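Regulatory protein RecX (Lactobacillus reuteri, PDB 3D5L) probably modulates the activity of the RecA recombinase, as a member of the RecX family built from repeated three-helix domains. Local coordinates at residues I6-A11 / N19-G24; E32-Q37 / T56-A61; M75-D80 / H111-S116; T124-P129 / A159-K164. One frame throughout, in Å; residues are numbered along the deposited sequence.

Contact 1 of 4, residues I6-A11 / N19-G24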
# COMPACT_ATOMS: atom_id res chain seq x y z
N ILE A 6 0.27 34.67 21.46
CA ILE A 6 1.57 34.09 21.14
C ILE A 6 2.70 35.11 21.23
O ILE A 6 2.75 36.06 20.45
CB ILE A 6 1.56 33.46 19.73
CG1 ILE A 6 0.54 32.32 19.69
CG2 ILE A 6 2.94 32.97 19.36
CD1 ILE A 6 0.34 31.71 18.32
N SER A 7 3.62 34.90 22.18
CA SER A 7 4.74 35.81 22.38
C SER A 7 6.00 35.39 21.62
O SER A 7 6.94 36.17 21.48
CB SER A 7 5.08 35.92 23.87
OG SER A 7 5.74 34.76 24.35
N LYS A 8 6.02 34.16 21.12
CA LYS A 8 7.19 33.69 20.40
C LYS A 8 6.92 32.35 19.72
O LYS A 8 6.09 31.56 20.16
CB LYS A 8 8.38 33.54 21.35
CG LYS A 8 9.68 33.16 20.67
CD LYS A 8 10.60 32.42 21.62
CE LYS A 8 11.16 33.30 22.72
NZ LYS A 8 12.09 32.54 23.64
N ILE A 9 7.64 32.10 18.64
CA ILE A 9 7.53 30.86 17.90
C ILE A 9 8.96 30.48 17.57
O ILE A 9 9.65 31.19 16.86
CB ILE A 9 6.74 31.05 16.60
CG1 ILE A 9 5.31 31.50 16.93
CG2 ILE A 9 6.73 29.76 15.80
CD1 ILE A 9 4.45 31.79 15.71
N GLU A 10 9.42 29.36 18.12
CA GLU A 10 10.79 28.96 17.85
C GLU A 10 10.85 27.60 17.20
O GLU A 10 10.13 26.67 17.59
CB GLU A 10 11.60 28.96 19.15
CG GLU A 10 11.28 27.82 20.09
CD GLU A 10 12.37 27.62 21.12
OE1 GLU A 10 12.40 26.54 21.76
OE2 GLU A 10 13.20 28.54 21.29
N ALA A 11 11.70 27.47 16.20
CA ALA A 11 11.84 26.22 15.49
C ALA A 11 12.53 25.24 16.43
O ALA A 11 13.44 25.62 17.16
CB ALA A 11 12.67 26.41 14.23
N ASN A 19 7.86 25.38 18.47
CA ASN A 19 7.47 25.54 19.86
C ASN A 19 6.74 26.88 19.96
O ASN A 19 7.25 27.90 19.51
CB ASN A 19 8.69 25.55 20.79
CG ASN A 19 9.42 24.22 20.81
OD1 ASN A 19 8.80 23.16 20.84
ND2 ASN A 19 10.75 24.27 20.80
N ILE A 20 5.53 26.85 20.53
CA ILE A 20 4.73 28.06 20.69
C ILE A 20 4.67 28.53 22.14
O ILE A 20 4.36 27.77 23.05
CB ILE A 20 3.28 27.85 20.17
CG1 ILE A 20 3.27 27.83 18.64
CG2 ILE A 20 2.38 28.97 20.65
CD1 ILE A 20 4.13 26.77 18.02
N TYR A 21 4.97 29.81 22.33
CA TYR A 21 4.96 30.44 23.65
C TYR A 21 3.79 31.40 23.76
O TYR A 21 3.62 32.28 22.91
CB TYR A 21 6.26 31.21 23.89
CG TYR A 21 7.49 30.34 23.97
CD1 TYR A 21 8.14 30.12 25.19
CD2 TYR A 21 8.00 29.71 22.84
CE1 TYR A 21 9.27 29.31 25.27
CE2 TYR A 21 9.12 28.90 22.90
CZ TYR A 21 9.75 28.70 24.11
OH TYR A 21 10.85 27.87 24.16
N LEU A 22 2.98 31.24 24.79
CA LEU A 22 1.85 32.12 25.01
C LEU A 22 2.15 33.03 26.19
O LEU A 22 2.42 32.56 27.30
CB LEU A 22 0.58 31.31 25.27
CG LEU A 22 0.07 30.53 24.06
CD1 LEU A 22 -1.06 29.60 24.46
CD2 LEU A 22 -0.38 31.50 22.99
N ASP A 23 2.14 34.33 25.94
CA ASP A 23 2.39 35.31 26.99
C ASP A 23 3.72 35.07 27.71
O ASP A 23 3.79 35.10 28.94
CB ASP A 23 1.24 35.28 28.00
CG ASP A 23 -0.10 35.55 27.35
OD1 ASP A 23 -0.33 36.69 26.87
OD2 ASP A 23 -0.94 34.62 27.31
N GLY A 24 4.77 34.83 26.92
CA GLY A 24 6.09 34.61 27.48
C GLY A 24 6.41 33.22 28.00
O GLY A 24 7.52 33.01 28.50

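Contact 2 of 4, residues E32-Q37 / T56-A61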
# COMPACT_ATOMS: atom_id res chain seq x y z
N GLU A 32 4.35 21.90 11.08
CA GLU A 32 4.27 23.05 10.21
C GLU A 32 2.87 23.20 9.59
O GLU A 32 2.31 24.29 9.61
CB GLU A 32 5.31 22.94 9.10
CG GLU A 32 5.58 24.25 8.39
CD GLU A 32 6.58 24.10 7.26
OE1 GLU A 32 7.63 23.46 7.48
OE2 GLU A 32 6.31 24.63 6.16
N SER A 33 2.31 22.11 9.06
CA SER A 33 0.98 22.14 8.43
C SER A 33 -0.12 22.64 9.35
O SER A 33 -1.11 23.21 8.88
CB SER A 33 0.60 20.75 7.89
OG SER A 33 0.08 19.89 8.90
N VAL A 34 0.03 22.41 10.65
CA VAL A 34 -0.97 22.87 11.62
C VAL A 34 -0.76 24.35 11.89
O VAL A 34 -1.71 25.11 12.10
CB VAL A 34 -0.84 22.11 12.94
CG1 VAL A 34 -1.80 22.69 13.97
CG2 VAL A 34 -1.13 20.63 12.71
N LEU A 35 0.50 24.76 11.89
CA LEU A 35 0.84 26.16 12.11
C LEU A 35 0.24 26.98 10.98
O LEU A 35 -0.26 28.08 11.19
CB LEU A 35 2.36 26.32 12.13
CG LEU A 35 2.86 27.75 12.28
CD1 LEU A 35 3.87 27.81 13.41
CD2 LEU A 35 3.48 28.22 10.96
N ILE A 36 0.28 26.41 9.77
CA ILE A 36 -0.27 27.07 8.59
C ILE A 36 -1.80 26.98 8.59
O ILE A 36 -2.49 27.96 8.33
CB ILE A 36 0.24 26.42 7.30
CG1 ILE A 36 1.76 26.55 7.21
CG2 ILE A 36 -0.43 27.07 6.09
CD1 ILE A 36 2.38 25.73 6.10
N GLN A 37 -2.31 25.80 8.90
CA GLN A 37 -3.75 25.58 8.92
C GLN A 37 -4.44 26.52 9.89
O GLN A 37 -5.59 26.91 9.68
CB GLN A 37 -4.06 24.13 9.31
CG GLN A 37 -5.55 23.78 9.29
CD GLN A 37 -5.83 22.35 9.74
OE1 GLN A 37 -6.98 21.91 9.76
NE2 GLN A 37 -4.78 21.63 10.11
N THR A 56 -5.85 18.36 18.06
CA THR A 56 -6.40 17.27 17.25
C THR A 56 -5.78 17.27 15.85
O THR A 56 -5.46 16.21 15.30
CB THR A 56 -7.94 17.38 17.09
OG1 THR A 56 -8.56 17.51 18.38
CG2 THR A 56 -8.48 16.13 16.40
N ALA A 57 -5.63 18.46 15.28
CA ALA A 57 -5.04 18.58 13.95
C ALA A 57 -3.58 18.13 13.99
O ALA A 57 -3.13 17.43 13.09
CB ALA A 57 -5.13 20.02 13.47
N ASP A 58 -2.86 18.52 15.04
CA ASP A 58 -1.45 18.12 15.19
C ASP A 58 -1.34 16.61 15.39
O ASP A 58 -0.35 16.00 14.99
CB ASP A 58 -0.80 18.85 16.37
CG ASP A 58 0.70 18.56 16.49
OD1 ASP A 58 1.45 18.84 15.51
OD2 ASP A 58 1.14 18.05 17.54
N GLN A 59 -2.36 16.00 16.01
CA GLN A 59 -2.32 14.55 16.21
C GLN A 59 -2.44 13.89 14.85
O GLN A 59 -1.85 12.83 14.61
CB GLN A 59 -3.49 14.08 17.08
CG GLN A 59 -3.63 14.75 18.44
CD GLN A 59 -4.94 14.37 19.14
OE1 GLN A 59 -5.34 15.01 20.13
NE2 GLN A 59 -5.62 13.34 18.63
N GLN A 60 -3.21 14.50 13.96
CA GLN A 60 -3.40 13.94 12.62
C GLN A 60 -2.15 14.18 11.79
O GLN A 60 -1.68 13.27 11.11
CB GLN A 60 -4.62 14.56 11.93
CG GLN A 60 -4.97 13.88 10.61
CD GLN A 60 -6.22 14.45 9.95
OE1 GLN A 60 -7.28 14.53 10.57
NE2 GLN A 60 -6.10 14.83 8.69
N ALA A 61 -1.60 15.39 11.87
CA ALA A 61 -0.40 15.75 11.13
C ALA A 61 0.75 14.81 11.49
O ALA A 61 1.57 14.46 10.65
CB ALA A 61 -0.01 17.20 11.40

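Contact 3 of 4, residues M75-D80 / H111-S116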
# COMPACT_ATOMS: atom_id res chain seq x y z
N MET A 75 7.62 0.11 -1.30
CA MET A 75 6.36 0.30 -2.01
C MET A 75 5.21 -0.24 -1.14
O MET A 75 5.33 -1.30 -0.54
CB MET A 75 6.44 -0.46 -3.33
CG MET A 75 5.26 -0.31 -4.27
SD MET A 75 5.54 -1.23 -5.82
CE MET A 75 6.94 -0.26 -6.52
N ARG A 76 4.10 0.51 -1.08
CA ARG A 76 2.92 0.15 -0.29
C ARG A 76 1.61 0.33 -1.04
O ARG A 76 1.49 1.23 -1.87
CB ARG A 76 2.80 1.03 0.96
CG ARG A 76 4.09 1.36 1.68
CD ARG A 76 4.68 0.18 2.39
NE ARG A 76 5.86 0.59 3.14
CZ ARG A 76 6.59 -0.23 3.88
NH1 ARG A 76 6.27 -1.52 3.97
NH2 ARG A 76 7.65 0.25 4.53
N THR A 77 0.63 -0.51 -0.71
CA THR A 77 -0.71 -0.43 -1.30
C THR A 77 -1.50 0.44 -0.33
O THR A 77 -1.00 0.80 0.75
CB THR A 77 -1.44 -1.79 -1.33
OG1 THR A 77 -1.53 -2.30 0.01
CG2 THR A 77 -0.72 -2.79 -2.22
N GLU A 78 -2.72 0.77 -0.70
CA GLU A 78 -3.57 1.57 0.16
C GLU A 78 -3.89 0.75 1.40
O GLU A 78 -3.85 1.26 2.53
CB GLU A 78 -4.87 1.93 -0.58
CG GLU A 78 -5.95 2.50 0.30
CD GLU A 78 -7.20 2.88 -0.47
OE1 GLU A 78 -7.12 3.81 -1.31
OE2 GLU A 78 -8.26 2.24 -0.23
N SER A 79 -4.20 -0.52 1.21
CA SER A 79 -4.53 -1.38 2.33
C SER A 79 -3.33 -1.56 3.27
O SER A 79 -3.52 -1.94 4.43
CB SER A 79 -5.03 -2.75 1.85
OG SER A 79 -4.01 -3.48 1.20
N ASP A 80 -2.12 -1.29 2.79
CA ASP A 80 -0.95 -1.39 3.66
C ASP A 80 -0.95 -0.16 4.57
O ASP A 80 -0.66 -0.25 5.76
CB ASP A 80 0.36 -1.40 2.87
CG ASP A 80 0.63 -2.74 2.19
OD1 ASP A 80 0.13 -3.78 2.67
OD2 ASP A 80 1.37 -2.74 1.17
N HIS A 111 -2.82 1.23 -8.65
CA HIS A 111 -2.75 0.78 -10.02
C HIS A 111 -1.30 0.48 -10.41
O HIS A 111 -1.02 -0.50 -11.10
CB HIS A 111 -3.38 1.84 -10.93
CG HIS A 111 -3.51 1.41 -12.36
ND1 HIS A 111 -2.44 1.45 -13.23
CD2 HIS A 111 -4.56 0.92 -13.05
CE1 HIS A 111 -2.83 1.00 -14.41
NE2 HIS A 111 -4.11 0.66 -14.33
N ALA A 112 -0.38 1.31 -9.93
CA ALA A 112 1.04 1.15 -10.23
C ALA A 112 1.59 -0.01 -9.41
O ALA A 112 2.51 -0.71 -9.82
CB ALA A 112 1.80 2.43 -9.89
N TYR A 113 1.02 -0.20 -8.24
CA TYR A 113 1.44 -1.29 -7.40
C TYR A 113 1.10 -2.63 -8.05
O TYR A 113 1.96 -3.51 -8.16
CB TYR A 113 0.76 -1.19 -6.04
CG TYR A 113 1.22 -2.26 -5.09
CD1 TYR A 113 2.21 -2.00 -4.14
CD2 TYR A 113 0.71 -3.56 -5.19
CE1 TYR A 113 2.68 -3.02 -3.30
CE2 TYR A 113 1.18 -4.58 -4.36
CZ TYR A 113 2.16 -4.30 -3.42
OH TYR A 113 2.62 -5.32 -2.62
N ALA A 114 -0.15 -2.80 -8.48
CA ALA A 114 -0.57 -4.07 -9.08
C ALA A 114 0.29 -4.44 -10.28
O ALA A 114 0.67 -5.61 -10.45
CB ALA A 114 -2.05 -4.01 -9.48
N ALA A 115 0.59 -3.45 -11.12
CA ALA A 115 1.40 -3.67 -12.30
C ALA A 115 2.80 -4.14 -11.91
O ALA A 115 3.34 -5.07 -12.51
CB ALA A 115 1.48 -2.39 -13.14
N SER A 116 3.38 -3.48 -10.91
CA SER A 116 4.72 -3.84 -10.44
C SER A 116 4.72 -5.23 -9.83
O SER A 116 5.69 -5.97 -9.95
CB SER A 116 5.20 -2.84 -9.37
OG SER A 116 5.38 -1.55 -9.93

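Contact 4 of 4, residues T124-P129 / A159-K164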
# COMPACT_ATOMS: atom_id res chain seq x y z
N THR A 124 10.02 -13.71 -11.06
CA THR A 124 10.50 -14.59 -10.01
C THR A 124 9.55 -15.72 -9.60
O THR A 124 9.86 -16.48 -8.69
CB THR A 124 10.79 -13.77 -8.72
OG1 THR A 124 9.55 -13.27 -8.19
CG2 THR A 124 11.72 -12.59 -9.01
N ASP A 125 8.42 -15.85 -10.28
CA ASP A 125 7.47 -16.88 -9.89
C ASP A 125 6.83 -17.68 -11.03
O ASP A 125 7.01 -17.38 -12.20
CB ASP A 125 6.36 -16.24 -9.06
CG ASP A 125 6.27 -16.82 -7.68
OD1 ASP A 125 6.27 -18.07 -7.56
OD2 ASP A 125 6.20 -16.02 -6.71
N LEU A 126 6.05 -18.69 -10.64
CA LEU A 126 5.36 -19.54 -11.60
C LEU A 126 3.87 -19.64 -11.28
O LEU A 126 3.25 -20.70 -11.40
CB LEU A 126 6.01 -20.93 -11.62
CG LEU A 126 7.48 -20.94 -12.04
CD1 LEU A 126 8.02 -22.38 -12.03
CD2 LEU A 126 7.62 -20.33 -13.43
N LYS A 127 3.29 -18.51 -10.88
CA LYS A 127 1.87 -18.45 -10.56
C LYS A 127 1.12 -18.01 -11.81
O LYS A 127 1.67 -17.31 -12.66
CB LYS A 127 1.62 -17.46 -9.42
CG LYS A 127 2.41 -17.74 -8.14
CD LYS A 127 2.04 -16.74 -7.05
CE LYS A 127 3.12 -16.64 -5.96
NZ LYS A 127 3.43 -17.93 -5.30
N GLY A 128 -0.14 -18.41 -11.91
CA GLY A 128 -0.96 -18.06 -13.05
C GLY A 128 -1.88 -16.89 -12.75
O GLY A 128 -1.96 -16.42 -11.62
N PRO A 129 -2.59 -16.38 -13.76
CA PRO A 129 -3.51 -15.25 -13.60
C PRO A 129 -4.54 -15.42 -12.49
O PRO A 129 -4.79 -14.49 -11.73
CB PRO A 129 -4.17 -15.14 -14.97
CG PRO A 129 -3.05 -15.53 -15.88
CD PRO A 129 -2.48 -16.76 -15.18
N ALA A 159 2.15 -19.59 -21.24
CA ALA A 159 2.64 -20.87 -21.72
C ALA A 159 4.09 -21.05 -21.30
O ALA A 159 4.55 -22.16 -21.05
CB ALA A 159 2.53 -20.96 -23.24
N GLU A 160 4.81 -19.95 -21.22
CA GLU A 160 6.21 -19.99 -20.84
C GLU A 160 6.34 -20.43 -19.38
O GLU A 160 7.12 -21.33 -19.06
CB GLU A 160 6.83 -18.62 -21.05
CG GLU A 160 8.34 -18.63 -21.15
CD GLU A 160 8.98 -19.21 -19.92
OE1 GLU A 160 8.65 -18.73 -18.82
OE2 GLU A 160 9.79 -20.15 -20.05
N LEU A 161 5.57 -19.78 -18.50
CA LEU A 161 5.59 -20.09 -17.07
C LEU A 161 4.92 -21.43 -16.76
O LEU A 161 5.27 -22.09 -15.78
CB LEU A 161 4.87 -18.99 -16.27
CG LEU A 161 5.44 -17.57 -16.33
CD1 LEU A 161 4.64 -16.68 -15.42
CD2 LEU A 161 6.90 -17.57 -15.89
N ALA A 162 3.95 -21.81 -17.59
CA ALA A 162 3.23 -23.06 -17.41
C ALA A 162 4.05 -24.28 -17.85
O ALA A 162 4.00 -25.33 -17.20
CB ALA A 162 1.91 -23.02 -18.17
N LYS A 163 4.81 -24.15 -18.94
CA LYS A 163 5.66 -25.25 -19.40
C LYS A 163 6.66 -25.55 -18.29
O LYS A 163 6.87 -26.71 -17.92
CB LYS A 163 6.42 -24.88 -20.67
CG LYS A 163 5.56 -24.73 -21.92
CD LYS A 163 6.35 -24.10 -23.08
CE LYS A 163 5.45 -23.85 -24.29
NZ LYS A 163 6.14 -23.14 -25.41
N LYS A 164 7.26 -24.49 -17.75
CA LYS A 164 8.24 -24.60 -16.69
C LYS A 164 7.63 -25.31 -15.48
O LYS A 164 8.21 -26.26 -14.94
CB LYS A 164 8.73 -23.20 -16.30
CG LYS A 164 9.61 -23.15 -15.07
CD LYS A 164 10.95 -23.82 -15.29
CE LYS A 164 11.75 -23.87 -13.98
NZ LYS A 164 11.89 -22.53 -13.34

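Contact 1 of 4, residues I6-A11 / N19-G24
Ser7 and Lys8 face Tyr21 in a classic beta bulge, which interrupts the antiparallel hairpin of strands 4-11 and 17-22. Ser7 N donates to Tyr21 O at 2.7 Å, and Tyr21 N returns a nearly straight bond to Lys8 O at 3.0 Å. Beyond the bulge the pairing is regular: Ile9 and Ile20 form a non-hydrogen-bonded pair, and Glu10 and Asn19 a hydrogen-bonded one. At the end away from the hairpin turn, where strand 17-22 leads into 25-31, Ser7 OG accepts from Gly24 N at 2.7 Å.

One face of the sheet carries Lys8, Glu10, Asn19 and Tyr21. Lys8 runs beside Tyr21 in the same direction, its CD over the ring toward the rim. The chain then bends at chi3 (-69°), which turns CE, and the extended last bond carries NZ over the ring face, 4.6 Å from the Tyr21 ring centroid, a cation-pi contact. Glu10 CG sits between the backbone N and the carbonyl carbon (chi1 73°) and approaches the ring edge, with the carboxylate 81° from the ring plane. Through its anti lone pair, Glu10 OE1 accepts from Asn19 ND2 at 3.0 Å, and takes a weak bond from Tyr21 OH at 3.2 Å. An alanine in place of Glu10 would probably leave Asn19 ND2 and Tyr21 OH without their shared acceptor and the Tyr21 hydroxyl less fixed.

On the other face Ile6 CG1 packs 3.5 Å from Leu22 CD2 and touches Ile20 CG2, with Leu40 and Val30 extending this apolar side. A two-faced, bulged beta hairpin of this kind forms the middle of the N-terminal antiparallel sheet.

Contact 2 of 4, residues E32-Q37 / T56-A61
Ala57 is the first residue of 56-61 to meet helix 32-37: its CB lies 3.7 Å from Gln37 NE2 and 4.1 Å from Val34 CG2. Gln37 reaches it with a fully extended chain, CG anti to the backbone N (chi1 -177°). At Asp58 the backbone does the touching, with Val34 CG2 lying 3.5 Å from Asp58 CA and 3.6 Å from Asp58 N. The Val34 methyl that makes this approach stands beside its own backbone N, anti to the carbonyl carbon. The carboxylate of Asp58 turns to other partners: OD1 forms a salt bridge with Arg17 and accepts a hydrogen bond from Ala31 N, just ahead of helix 32-37.

The pair is a roughly antiparallel helix packing, the segment axes 9.1 Å apart at an angle of 144°, which brings the short helix after strand 25-31 against the long helix 48-71. Small residues on the long helix let Val34 come close to its backbone.

One turn further on, Ala61 presents CB to two neighbours, Val34 CG2 at 3.8 Å and Ser33 OG at 3.7 Å. The same Ala61 side chain also touches Ala31 of strand 25-31.

Contact 3 of 4, residues M75-D80 / H111-S116
Thr77 sets its CG2 methyl over the centre of one face of the Tyr113 ring, in a CH-pi contact. This methyl is anti to the carbonyl carbon, while OG1 takes the place between the backbone N and the carbonyl carbon (chi1 58°). From there OG1 donates to Ser79 OG at 3.0 Å, and Ser79 OG in turn bonds to Lys139 O. Thr77 is also the N-cap of helix 78-87: its N gives a straight bond (173°) to Asp80 OD2 at 3.0 Å, meeting the carboxylate from above its plane. This is the backbone-to-side-chain half of a capping box, so the N-cap residue also supplies the methyl for the ring.

Tyr113 projects with CG anti to its backbone N, from helix 110-124 of the second three-helix domain to the first. Met75 approaches the ring obliquely, CG 3.5 Å from Tyr113 CD1 and SD 4.6 Å from the ring centroid in a Met-aromatic contact. An alanine at Tyr113 would probably leave the Thr77 methyl and the Met75 thioether without the ring that unites them and open a gap between the domains. Met75 SD lies 3.9 Å from Ser116 CB; the bend at chi3 (-67°) then turns CE to 4.0 Å from Ser116 OG.

Contact 4 of 4, residues T124-P129 / A159-K164
The flat groups that meet across this contact are peptide carbonyls of Asp125, Lys127 and Leu161, approached by leucine methyls rather than by rings. Leu161 CD2 lies 3.7 Å from Asp125 O, and Leu161 CD1 is 4.1 Å from Lys127 O, so one isopropyl group spans the loop backbone. In the reverse sense Leu126 CD2 comes within 3.8 Å of Leu161 O. The Asp125 carboxylate faces its own loop: OD1 accepts from Leu126 N at 3.1 Å through its anti lone pair, and Lys127 NZ lies 3.6 Å from the same OD1, a long salt bridge.

Leu126 carries the apolar part of the interface, straddling Leu161 and Lys164 one helical turn apart: CD2 reaches both, CD1 lies against Lys164. Its CD2 packs 3.8 Å from Leu161 CD2. Its CD1 touches Lys164 CG at 3.5 Å, the two side chains crossing at about a right angle. Lys164 bends at chi2 (67°) and again at chi4, and NZ stays 4.1 Å from Leu126 CD1.

The loop joins helix 110-124 to helix 129-138, with Gly128 as the N-cap of the latter and its backbone bonded to Lys192. On the opposing helix 155-172, Leu161 also packs on Phe153 and Phe194, while Ala162 rests on Val198 and Ile202 of helix 196-202. The contact thus joins the second three-helix domain to the third.

The four contacts follow one another in series along an elongated chain. Contacts 1 and 2 belong to the N-terminal part, with centres about 16 Å apart; they touch where Ile9 CG2 of the hairpin meets Leu35 CD1 of helix 32-37 at 4.2 Å. Helix 48-71, which carries half of contact 2, is followed by helix 78-87 of contact 3, with its centre about 27 Å from that of contact 2. Contacts 3 and 4, centres about 22 Å apart, join the first three-helix domain to the second and the second to the third. Contacts 1 and 4, centres about 63 Å apart, lie on opposite sides of the chain's centre, consistent with an extended row of modules held by successive local interfaces.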